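Local coordinates for putative isomerase (Streptomyces coelicolor A3, PDB 2OQH), which probably acts on sugar acids as a member of the enolase superfamily, possibly dehydrating D-glucarate to 5-dehydro-4-deoxy-D-glucarate, at residues I59-M63 with A96-V100; T32-V36 with W47-G53; I134-A139 with M151-A155. The contacts are given in a common frame with arbitrary orientation. Numbering follows the deposited sequence.

Contact 1: residues I59-M63 with A96-V100; sequences IVRRM and AIAAV
Two helical segments of the N-terminal capping domain, 59-63 and 96-100, pack through apolar side chains alone, with no hydrogen bond between them. Their short axes come within 9.6 Å and cross at -60°, and the closest CA pair is Val60 and Ala96 at 5.6 Å. The small Ala96 sits at the point of closest backbone approach; its CB points at the other helix and meets Ile59 CG2 at 3.6 Å and Val60 CG2 at 3.8 Å. Val60, with chi1 t, also carries its CG1 to 3.9 Å from Val100 CG2, one helical turn after Ala96. Selenomethionine Met63 (rotamers m, t, m) reaches across the groove. Its SE lies 3.8 Å from Ile97 CG1, while its CE is 4.1 Å from Ala96 CB and 4.1 Å from Val100 CG2, so the bent tip touches three residues of one turn. All the touching side chains are buried. Arg61 and Arg62 take no part; Arg61 NH2 hydrogen-bonds to Val10 O and Arg62 NH1 weakly to Tyr89 OH. Around the pair, Ile59 continues along helix 85-112 onto Val85, Tyr89 and Leu92, helix 75-81 packs Phe78 on Ile97 and Val100, and Val36 of strand 31-40 packs on Val60 and Ala99.

Contact 2: residues T32-V36 with W47-G53; sequences TRTVV and WGETMWG
This is an antiparallel strand pairing, the hairpin of strands 31-40 and 45-51 in the three-stranded sheet of the N-terminal domain, with the chain's exit toward helix 54-63 included. The short strand axes lie 4.6 Å apart at 160°, and 32-36 and 47-50 are extended. Thr34 and Thr50 form a hydrogen-bonded pair, Thr34 N to Thr50 O at 3.0 Å and Thr50 N to Thr34 O at 2.9 Å; Val36 and Gly48 form the next, Val36 N to Gly48 O at 2.8 Å and Gly48 N to Val36 O at 2.9 Å. Between them Val35 and Glu49 are a non-hydrogen-bonded pair, CA atoms 4.4 Å apart. In this enolase-superfamily architecture the sheet and helices of the N-terminal domain cap a TIM-type barrel, and the two faces differ accordingly. Thr34, Val36 and Thr50 face helices 54-63 and 85-112, where Thr50 OG1 bonds to Ala95 O. On the other face Val35 CG1 touches the edge of the Trp47 ring at CE3, 3.7 Å away, and Arg33, coiled by three m rotamers, forms a salt bridge from NE to Glu49 OE2 at 2.7 Å. Glu49 also accepts bonds from the backbone N atoms of Leu302 and Ala305, tying the hairpin to the barrel part of the chain. Past the strand, Trp52 turns with positive phi (53°), and its O accepts a 2.7 Å hydrogen bond from Thr34 OG1. A water donates to Thr32 O (2.8 Å) and accepts from Arg33 NH1 (3.2 Å).

Contact 3: residues I134-A139 with M151-A155; sequences ITRADA and MAEHA
A selenomethionine side chain fills the hollow of a tight turn where strand 127-134 ends and the loop that follows it begins. Residues 136-138 make a 3-10 turn, with Asp138 OD2 accepting a 3.1 Å hydrogen bond from Thr135 N. Into its concave side Met151, all m, pushes its tip: CE sits 3.2 Å from Thr135 O, 3.6 Å from Arg136 N and 4.3 Å from Ile134 CD1, while SE rests 4.1 Å from Ala139 CB. Farther along helix 147-162, Ala155 CB lies 4.4 Å from CD1 of Ile134 (chi1 p) and His154 CD2 4.0 Å from its CG2. His154, chi1 t, offers a ring face to Asp138, whose CB stands 3.8 Å from the ring centroid in a CH-pi contact. This packs a strand's trailing loop against the following helix, part of a barrel beta-alpha unit. Strand 166-170 borders Ile134 through Val167 and Leu169, helix 175-188 flanks Met151 with Ile181, and Arg136 NH2 salt-bridges Asp174, just before that helix, and Asp178 on it.

Contacts 1 and 2 belong to one N-terminal domain and share an interface: their centres are 10 Å apart, and Ala99 CB meets Thr50 CG2 at 3.7 Å and Val36 CG2 at 3.9 Å. Strand 45-51 precedes helix 54-63, and these contacts place the helix pair on the sheet face bearing Val36 and Thr50. Both are buried, but contact 1 is purely apolar, whereas contact 2 combines backbone hydrogen bonds with a salt bridge on the face turned to the barrel. Contact 3 is only partly buried and belongs to the barrel, its centre about 37 Å from that of contact 1 and 30 Å from that of contact 2; it mixes apolar packing with a histidine-face contact.

Contact 1: residues I59-M63 with A96-V100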
ATOM      1  N   ILE A  59     -14.408  -0.327  15.014  1.00 20.18           N
ATOM      2  CA  ILE A  59     -13.593   0.763  15.540  1.00 19.22           C
ATOM      3  C   ILE A  59     -14.085   2.109  15.014  1.00 19.65           C
ATOM      4  O   ILE A  59     -14.170   3.084  15.764  1.00 20.26           O
ATOM      5  CB  ILE A  59     -12.105   0.582  15.156  1.00 18.50           C
ATOM      6  CG1 ILE A  59     -11.574  -0.737  15.716  1.00 17.12           C
ATOM      7  CG2 ILE A  59     -11.273   1.738  15.705  1.00 18.90           C
ATOM      8  CD1 ILE A  59     -10.164  -1.062  15.264  1.00 17.37           C
ATOM      9  N   VAL A  60     -14.412   2.163  13.727  1.00 19.22           N
ATOM     10  CA  VAL A  60     -14.886   3.407  13.134  1.00 20.08           C
ATOM     11  C   VAL A  60     -16.179   3.869  13.789  1.00 21.52           C
ATOM     12  O   VAL A  60     -16.341   5.047  14.099  1.00 20.76           O
ATOM     13  CB  VAL A  60     -15.136   3.262  11.631  1.00 19.17           C
ATOM     14  CG1 VAL A  60     -15.560   4.607  11.048  1.00 18.11           C
ATOM     15  CG2 VAL A  60     -13.882   2.759  10.945  1.00 20.45           C
ATOM     16  N   ARG A  61     -17.106   2.941  14.007  1.00 21.96           N
ATOM     17  CA  ARG A  61     -18.364   3.318  14.628  1.00 22.25           C
ATOM     18  C   ARG A  61     -18.162   3.795  16.058  1.00 22.59           C
ATOM     19  O   ARG A  61     -18.914   4.638  16.539  1.00 22.55           O
ATOM     20  CB  ARG A  61     -19.355   2.157  14.565  1.00 23.47           C
ATOM     21  CG  ARG A  61     -19.810   1.867  13.135  1.00 24.43           C
ATOM     22  CD  ARG A  61     -20.766   0.696  13.085  1.00 25.22           C
ATOM     23  NE  ARG A  61     -21.184   0.395  11.717  1.00 27.14           N
ATOM     24  CZ  ARG A  61     -21.142  -0.820  11.179  1.00 26.23           C
ATOM     25  NH1 ARG A  61     -20.698  -1.849  11.898  1.00 26.72           N
ATOM     26  NH2 ARG A  61     -21.543  -1.008   9.927  1.00 28.35           N
ATOM     27  N   ARG A  62     -17.144   3.273  16.741  1.00 22.91           N
ATOM     28  CA  ARG A  62     -16.890   3.713  18.110  1.00 24.41           C
ATOM     29  C   ARG A  62     -16.262   5.109  18.117  1.00 25.12           C
ATOM     30  O   ARG A  62     -16.237   5.776  19.150  1.00 26.16           O
ATOM     31  CB  ARG A  62     -15.985   2.714  18.859  1.00 24.36           C
ATOM     32  CG  ARG A  62     -16.715   1.435  19.314  1.00 25.93           C
ATOM     33  CD  ARG A  62     -15.866   0.570  20.249  1.00 28.55           C
ATOM     34  NE  ARG A  62     -16.630  -0.554  20.813  1.00 30.18           N
ATOM     35  CZ  ARG A  62     -16.148  -1.436  21.691  1.00 31.62           C
ATOM     36  NH1 ARG A  62     -14.889  -1.342  22.121  1.00 31.69           N
ATOM     37  NH2 ARG A  62     -16.922  -2.416  22.150  1.00 29.98           N
HETATM   38  N   MSE A  63     -15.769   5.557  16.960  1.00 25.08           N
HETATM   39  CA  MSE A  63     -15.150   6.880  16.852  1.00 26.14           C
HETATM   40  C   MSE A  63     -16.120   7.902  16.252  1.00 25.00           C
HETATM   41  O   MSE A  63     -15.955   9.109  16.438  1.00 24.64           O
HETATM   42  CB  MSE A  63     -13.878   6.831  15.977  1.00 26.55           C
HETATM   43  CG  MSE A  63     -12.713   6.000  16.528  1.00 29.41           C
HETATM   44 SE   MSE A  63     -11.052   6.264  15.495  1.00 36.88          SE
HETATM   45  CE  MSE A  63     -11.678   5.663  13.761  1.00 27.65           C
ATOM     46  N   ALA A  96      -8.562   1.916  10.649  1.00 14.74           N
ATOM     47  CA  ALA A  96      -9.883   2.499  10.889  1.00 15.78           C
ATOM     48  C   ALA A  96      -9.748   4.013  10.789  1.00 17.39           C
ATOM     49  O   ALA A  96     -10.526   4.683  10.103  1.00 17.89           O
ATOM     50  CB  ALA A  96     -10.393   2.105  12.264  1.00 13.30           C
ATOM     51  N   ILE A  97      -8.739   4.541  11.476  1.00 16.74           N
ATOM     52  CA  ILE A  97      -8.460   5.972  11.463  1.00 15.54           C
ATOM     53  C   ILE A  97      -8.201   6.457  10.036  1.00 14.90           C
ATOM     54  O   ILE A  97      -8.726   7.490   9.621  1.00 15.95           O
ATOM     55  CB  ILE A  97      -7.236   6.291  12.362  1.00 14.70           C
ATOM     56  CG1 ILE A  97      -7.621   6.077  13.830  1.00 14.45           C
ATOM     57  CG2 ILE A  97      -6.732   7.706  12.092  1.00 14.35           C
ATOM     58  CD1 ILE A  97      -6.486   6.238  14.818  1.00 15.77           C
ATOM     59  N   ALA A  98      -7.406   5.705   9.280  1.00 13.80           N
ATOM     60  CA  ALA A  98      -7.089   6.081   7.902  1.00 14.72           C
ATOM     61  C   ALA A  98      -8.334   6.259   7.023  1.00 14.59           C
ATOM     62  O   ALA A  98      -8.407   7.187   6.220  1.00 15.64           O
ATOM     63  CB  ALA A  98      -6.149   5.041   7.279  1.00 14.47           C
ATOM     64  N   ALA A  99      -9.305   5.361   7.171  1.00 16.25           N
ATOM     65  CA  ALA A  99     -10.549   5.425   6.397  1.00 16.90           C
ATOM     66  C   ALA A  99     -11.236   6.774   6.617  1.00 16.73           C
ATOM     67  O   ALA A  99     -11.674   7.421   5.667  1.00 17.25           O
ATOM     68  CB  ALA A  99     -11.480   4.293   6.814  1.00 17.46           C
ATOM     69  N   VAL A 100     -11.328   7.185   7.880  1.00 16.09           N
ATOM     70  CA  VAL A 100     -11.943   8.459   8.234  1.00 16.57           C
ATOM     71  C   VAL A 100     -11.079   9.607   7.728  1.00 17.30           C
ATOM     72  O   VAL A 100     -11.595  10.627   7.267  1.00 16.87           O
ATOM     73  CB  VAL A 100     -12.107   8.584   9.768  1.00 16.98           C
ATOM     74  CG1 VAL A 100     -12.706   9.939  10.133  1.00 15.56           C
ATOM     75  CG2 VAL A 100     -12.991   7.451  10.281  1.00 17.51           C
TER

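Contact 2: residues T32-V36 with W47-G53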
ATOM      1  N   THR A  32     -12.465  -8.449   1.338  1.00 24.95           N
ATOM      2  CA  THR A  32     -13.348  -7.689   2.209  1.00 24.19           C
ATOM      3  C   THR A  32     -12.733  -6.330   2.546  1.00 24.71           C
ATOM      4  O   THR A  32     -11.548  -6.243   2.866  1.00 25.96           O
ATOM      5  CB  THR A  32     -13.634  -8.481   3.511  1.00 24.13           C
ATOM      6  OG1 THR A  32     -14.356  -9.681   3.191  1.00 23.99           O
ATOM      7  CG2 THR A  32     -14.460  -7.654   4.470  1.00 23.17           C
ATOM      8  N   ARG A  33     -13.544  -5.273   2.466  1.00 23.76           N
ATOM      9  CA  ARG A  33     -13.092  -3.915   2.753  1.00 23.65           C
ATOM     10  C   ARG A  33     -14.158  -3.125   3.514  1.00 23.05           C
ATOM     11  O   ARG A  33     -15.354  -3.390   3.382  1.00 23.35           O
ATOM     12  CB  ARG A  33     -12.776  -3.170   1.449  1.00 22.64           C
ATOM     13  CG  ARG A  33     -11.823  -3.898   0.510  1.00 23.36           C
ATOM     14  CD  ARG A  33     -10.398  -3.897   1.033  1.00 23.46           C
ATOM     15  NE  ARG A  33      -9.831  -2.552   1.068  1.00 24.54           N
ATOM     16  CZ  ARG A  33      -8.550  -2.290   1.319  1.00 25.21           C
ATOM     17  NH1 ARG A  33      -7.704  -3.282   1.557  1.00 26.45           N
ATOM     18  NH2 ARG A  33      -8.111  -1.038   1.325  1.00 25.20           N
ATOM     19  N   THR A  34     -13.716  -2.150   4.301  1.00 21.46           N
ATOM     20  CA  THR A  34     -14.621  -1.295   5.059  1.00 20.29           C
ATOM     21  C   THR A  34     -14.692   0.058   4.353  1.00 21.67           C
ATOM     22  O   THR A  34     -13.660   0.662   4.056  1.00 22.18           O
ATOM     23  CB  THR A  34     -14.120  -1.076   6.508  1.00 20.41           C
ATOM     24  OG1 THR A  34     -14.255  -2.289   7.257  1.00 19.00           O
ATOM     25  CG2 THR A  34     -14.920   0.034   7.194  1.00 18.25           C
ATOM     26  N   VAL A  35     -15.906   0.525   4.070  1.00 21.05           N
ATOM     27  CA  VAL A  35     -16.091   1.812   3.403  1.00 21.03           C
ATOM     28  C   VAL A  35     -16.763   2.796   4.351  1.00 21.22           C
ATOM     29  O   VAL A  35     -17.691   2.439   5.080  1.00 21.16           O
ATOM     30  CB  VAL A  35     -16.965   1.677   2.142  1.00 22.08           C
ATOM     31  CG1 VAL A  35     -17.041   3.011   1.423  1.00 22.72           C
ATOM     32  CG2 VAL A  35     -16.388   0.611   1.223  1.00 20.73           C
ATOM     33  N   VAL A  36     -16.295   4.038   4.336  1.00 20.51           N
ATOM     34  CA  VAL A  36     -16.839   5.065   5.218  1.00 20.30           C
ATOM     35  C   VAL A  36     -17.285   6.292   4.434  1.00 20.15           C
ATOM     36  O   VAL A  36     -16.662   6.646   3.434  1.00 20.38           O
ATOM     37  CB  VAL A  36     -15.775   5.506   6.254  1.00 20.32           C
ATOM     38  CG1 VAL A  36     -16.312   6.639   7.121  1.00 20.23           C
ATOM     39  CG2 VAL A  36     -15.359   4.312   7.108  1.00 19.82           C
ATOM     40  N   TRP A  47     -15.664  10.051   0.912  1.00 18.49           N
ATOM     41  CA  TRP A  47     -15.605   8.597   0.988  1.00 18.21           C
ATOM     42  C   TRP A  47     -14.208   8.078   1.266  1.00 18.98           C
ATOM     43  O   TRP A  47     -13.215   8.650   0.814  1.00 18.95           O
ATOM     44  CB  TRP A  47     -16.106   7.966  -0.312  1.00 18.15           C
ATOM     45  CG  TRP A  47     -17.555   8.214  -0.562  1.00 18.66           C
ATOM     46  CD1 TRP A  47     -18.110   9.324  -1.118  1.00 18.04           C
ATOM     47  CD2 TRP A  47     -18.644   7.349  -0.211  1.00 18.84           C
ATOM     48  NE1 TRP A  47     -19.480   9.208  -1.139  1.00 19.91           N
ATOM     49  CE2 TRP A  47     -19.834   8.003  -0.588  1.00 19.83           C
ATOM     50  CE3 TRP A  47     -18.727   6.082   0.386  1.00 19.30           C
ATOM     51  CZ2 TRP A  47     -21.102   7.435  -0.385  1.00 20.47           C
ATOM     52  CZ3 TRP A  47     -19.992   5.511   0.591  1.00 20.11           C
ATOM     53  CH2 TRP A  47     -21.158   6.192   0.203  1.00 20.41           C
ATOM     54  N   GLY A  48     -14.149   6.978   2.008  1.00 19.89           N
ATOM     55  CA  GLY A  48     -12.878   6.364   2.341  1.00 20.42           C
ATOM     56  C   GLY A  48     -13.039   4.859   2.338  1.00 21.45           C
ATOM     57  O   GLY A  48     -14.133   4.344   2.582  1.00 21.98           O
ATOM     58  N   GLU A  49     -11.953   4.151   2.058  1.00 20.73           N
ATOM     59  CA  GLU A  49     -11.973   2.700   2.019  1.00 20.98           C
ATOM     60  C   GLU A  49     -10.725   2.207   2.730  1.00 21.72           C
ATOM     61  O   GLU A  49      -9.643   2.775   2.557  1.00 21.63           O
ATOM     62  CB  GLU A  49     -11.960   2.210   0.571  1.00 20.01           C
ATOM     63  CG  GLU A  49     -11.851   0.703   0.413  1.00 19.00           C
ATOM     64  CD  GLU A  49     -11.092   0.306  -0.846  1.00 19.53           C
ATOM     65  OE1 GLU A  49     -11.261   0.972  -1.890  1.00 17.90           O
ATOM     66  OE2 GLU A  49     -10.329  -0.684  -0.794  1.00 20.89           O
ATOM     67  N   THR A  50     -10.870   1.159   3.531  1.00 21.47           N
ATOM     68  CA  THR A  50      -9.723   0.629   4.246  1.00 21.60           C
ATOM     69  C   THR A  50      -9.832  -0.891   4.323  1.00 22.43           C
ATOM     70  O   THR A  50     -10.803  -1.474   3.851  1.00 22.93           O
ATOM     71  CB  THR A  50      -9.618   1.261   5.656  1.00 20.94           C
ATOM     72  OG1 THR A  50      -8.325   0.989   6.207  1.00 21.77           O
ATOM     73  CG2 THR A  50     -10.691   0.713   6.582  1.00 19.80           C
HETATM   74  N   MSE A  51      -8.838  -1.532   4.926  1.00 22.93           N
HETATM   75  CA  MSE A  51      -8.803  -2.984   5.018  1.00 22.60           C
HETATM   76  C   MSE A  51      -9.780  -3.650   5.987  1.00 21.49           C
HETATM   77  O   MSE A  51     -10.346  -3.012   6.877  1.00 19.12           O
HETATM   78  CB  MSE A  51      -7.389  -3.422   5.375  1.00 26.17           C
HETATM   79  CG  MSE A  51      -7.070  -3.259   6.843  1.00 31.86           C
HETATM   80 SE   MSE A  51      -5.213  -3.572   7.227  1.00 47.06          SE
HETATM   81  CE  MSE A  51      -5.128  -5.487   7.010  1.00 36.43           C
ATOM     82  N   TRP A  52      -9.953  -4.955   5.786  1.00 20.73           N
ATOM     83  CA  TRP A  52     -10.814  -5.810   6.599  1.00 22.07           C
ATOM     84  C   TRP A  52     -12.247  -5.350   6.792  1.00 22.48           C
ATOM     85  O   TRP A  52     -12.648  -4.299   6.299  1.00 23.04           O
ATOM     86  CB  TRP A  52     -10.147  -6.054   7.953  1.00 21.38           C
ATOM     87  CG  TRP A  52      -8.921  -6.912   7.845  1.00 20.70           C
ATOM     88  CD1 TRP A  52      -8.059  -6.982   6.785  1.00 20.69           C
ATOM     89  CD2 TRP A  52      -8.390  -7.786   8.848  1.00 20.95           C
ATOM     90  NE1 TRP A  52      -7.029  -7.842   7.070  1.00 19.43           N
ATOM     91  CE2 TRP A  52      -7.205  -8.348   8.329  1.00 20.36           C
ATOM     92  CE3 TRP A  52      -8.799  -8.145  10.139  1.00 21.80           C
ATOM     93  CZ2 TRP A  52      -6.423  -9.253   9.056  1.00 19.79           C
ATOM     94  CZ3 TRP A  52      -8.016  -9.048  10.865  1.00 22.18           C
ATOM     95  CH2 TRP A  52      -6.845  -9.587  10.318  1.00 21.22           C
ATOM     96  N   GLY A  53     -13.017  -6.158   7.518  1.00 23.34           N
ATOM     97  CA  GLY A  53     -14.416  -5.847   7.747  1.00 23.37           C
ATOM     98  C   GLY A  53     -14.850  -5.598   9.182  1.00 23.52           C
ATOM     99  O   GLY A  53     -14.498  -4.572   9.773  1.00 23.54           O
TER
HETATM  100  O   HOH W   1      -8.708  -6.046   2.928  1.00 28.71           O

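Contact 3: residues I134-A139 with M151-A155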
ATOM      1  N   ILE A 134       4.520 -12.064  -8.330  1.00 19.09           N
ATOM      2  CA  ILE A 134       4.483 -13.458  -8.747  1.00 19.27           C
ATOM      3  C   ILE A 134       4.709 -14.337  -7.522  1.00 20.25           C
ATOM      4  O   ILE A 134       5.587 -14.064  -6.699  1.00 19.22           O
ATOM      5  CB  ILE A 134       5.551 -13.792  -9.816  1.00 18.72           C
ATOM      6  CG1 ILE A 134       6.948 -13.457  -9.301  1.00 18.71           C
ATOM      7  CG2 ILE A 134       5.261 -13.037 -11.097  1.00 16.50           C
ATOM      8  CD1 ILE A 134       8.054 -13.898 -10.260  1.00 18.82           C
ATOM      9  N   THR A 135       3.900 -15.383  -7.393  1.00 20.49           N
ATOM     10  CA  THR A 135       4.027 -16.301  -6.266  1.00 21.62           C
ATOM     11  C   THR A 135       4.159 -17.707  -6.833  1.00 22.57           C
ATOM     12  O   THR A 135       3.867 -17.936  -8.009  1.00 22.98           O
ATOM     13  CB  THR A 135       2.781 -16.272  -5.356  1.00 22.16           C
ATOM     14  OG1 THR A 135       1.728 -17.019  -5.975  1.00 24.04           O
ATOM     15  CG2 THR A 135       2.305 -14.844  -5.136  1.00 20.69           C
ATOM     16  N   ARG A 136       4.599 -18.647  -6.003  1.00 22.13           N
ATOM     17  CA  ARG A 136       4.749 -20.023  -6.460  1.00 22.70           C
ATOM     18  C   ARG A 136       3.389 -20.573  -6.877  1.00 23.49           C
ATOM     19  O   ARG A 136       3.302 -21.535  -7.647  1.00 23.17           O
ATOM     20  CB  ARG A 136       5.347 -20.890  -5.354  1.00 21.57           C
ATOM     21  CG  ARG A 136       6.761 -20.484  -4.988  1.00 20.57           C
ATOM     22  CD  ARG A 136       7.406 -21.475  -4.041  1.00 20.58           C
ATOM     23  NE  ARG A 136       8.794 -21.110  -3.779  1.00 20.20           N
ATOM     24  CZ  ARG A 136       9.701 -21.932  -3.268  1.00 20.45           C
ATOM     25  NH1 ARG A 136       9.371 -23.179  -2.959  1.00 18.49           N
ATOM     26  NH2 ARG A 136      10.940 -21.510  -3.069  1.00 20.11           N
ATOM     27  N   ALA A 137       2.329 -19.950  -6.377  1.00 23.98           N
ATOM     28  CA  ALA A 137       0.978 -20.380  -6.706  1.00 25.03           C
ATOM     29  C   ALA A 137       0.687 -20.178  -8.184  1.00 26.02           C
ATOM     30  O   ALA A 137      -0.384 -20.560  -8.656  1.00 26.60           O
ATOM     31  CB  ALA A 137      -0.041 -19.611  -5.872  1.00 24.44           C
ATOM     32  N   ASP A 138       1.622 -19.570  -8.914  1.00 25.76           N
ATOM     33  CA  ASP A 138       1.425 -19.341 -10.346  1.00 25.90           C
ATOM     34  C   ASP A 138       1.938 -20.511 -11.181  1.00 24.87           C
ATOM     35  O   ASP A 138       1.724 -20.556 -12.387  1.00 24.89           O
ATOM     36  CB  ASP A 138       2.126 -18.054 -10.807  1.00 26.94           C
ATOM     37  CG  ASP A 138       1.430 -16.796 -10.316  1.00 28.84           C
ATOM     38  OD1 ASP A 138       0.181 -16.766 -10.331  1.00 30.60           O
ATOM     39  OD2 ASP A 138       2.127 -15.828  -9.934  1.00 29.78           O
ATOM     40  N   ALA A 139       2.625 -21.448 -10.536  1.00 23.81           N
ATOM     41  CA  ALA A 139       3.158 -22.620 -11.223  1.00 23.71           C
ATOM     42  C   ALA A 139       2.752 -23.876 -10.461  1.00 23.95           C
ATOM     43  O   ALA A 139       3.599 -24.601  -9.949  1.00 23.89           O
ATOM     44  CB  ALA A 139       4.672 -22.528 -11.309  1.00 23.02           C
HETATM   45  N   MSE A 151       8.449 -20.296 -13.257  1.00 20.71           N
HETATM   46  CA  MSE A 151       8.233 -18.942 -12.763  1.00 20.42           C
HETATM   47  C   MSE A 151       8.788 -17.909 -13.738  1.00 19.98           C
HETATM   48  O   MSE A 151       8.155 -16.887 -13.980  1.00 20.42           O
HETATM   49  CB  MSE A 151       8.892 -18.770 -11.389  1.00 22.18           C
HETATM   50  CG  MSE A 151       8.327 -19.664 -10.288  1.00 25.16           C
HETATM   51 SE   MSE A 151       6.513 -19.189  -9.750  1.00 32.16          SE
HETATM   52  CE  MSE A 151       6.950 -17.680  -8.606  1.00 31.50           C
ATOM     53  N   ALA A 152       9.962 -18.179 -14.301  1.00 19.60           N
ATOM     54  CA  ALA A 152      10.589 -17.263 -15.250  1.00 20.36           C
ATOM     55  C   ALA A 152       9.697 -17.063 -16.476  1.00 20.73           C
ATOM     56  O   ALA A 152       9.541 -15.944 -16.965  1.00 21.53           O
ATOM     57  CB  ALA A 152      11.949 -17.801 -15.667  1.00 19.75           C
ATOM     58  N   GLU A 153       9.120 -18.155 -16.975  1.00 21.49           N
ATOM     59  CA  GLU A 153       8.223 -18.081 -18.126  1.00 21.09           C
ATOM     60  C   GLU A 153       7.006 -17.238 -17.764  1.00 19.78           C
ATOM     61  O   GLU A 153       6.591 -16.372 -18.530  1.00 19.33           O
ATOM     62  CB  GLU A 153       7.767 -19.480 -18.539  1.00 22.53           C
ATOM     63  CG  GLU A 153       8.701 -20.177 -19.508  1.00 27.42           C
ATOM     64  CD  GLU A 153       8.365 -21.646 -19.670  1.00 29.95           C
ATOM     65  OE1 GLU A 153       7.171 -21.976 -19.862  1.00 32.25           O
ATOM     66  OE2 GLU A 153       9.299 -22.470 -19.603  1.00 31.96           O
ATOM     67  N   HIS A 154       6.437 -17.498 -16.591  1.00 20.44           N
ATOM     68  CA  HIS A 154       5.274 -16.746 -16.141  1.00 21.34           C
ATOM     69  C   HIS A 154       5.623 -15.274 -15.982  1.00 21.11           C
ATOM     70  O   HIS A 154       4.839 -14.400 -16.341  1.00 22.48           O
ATOM     71  CB  HIS A 154       4.766 -17.279 -14.803  1.00 22.29           C
ATOM     72  CG  HIS A 154       3.545 -16.571 -14.308  1.00 24.21           C
ATOM     73  ND1 HIS A 154       2.334 -16.638 -14.962  1.00 24.71           N
ATOM     74  CD2 HIS A 154       3.354 -15.762 -13.240  1.00 24.61           C
ATOM     75  CE1 HIS A 154       1.447 -15.899 -14.316  1.00 25.22           C
ATOM     76  NE2 HIS A 154       2.042 -15.358 -13.268  1.00 25.06           N
ATOM     77  N   ALA A 155       6.807 -15.009 -15.437  1.00 20.36           N
ATOM     78  CA  ALA A 155       7.270 -13.647 -15.231  1.00 19.23           C
ATOM     79  C   ALA A 155       7.327 -12.923 -16.569  1.00 18.42           C
ATOM     80  O   ALA A 155       6.804 -11.815 -16.712  1.00 18.28           O
ATOM     81  CB  ALA A 155       8.655 -13.658 -14.569  1.00 19.59           C
TER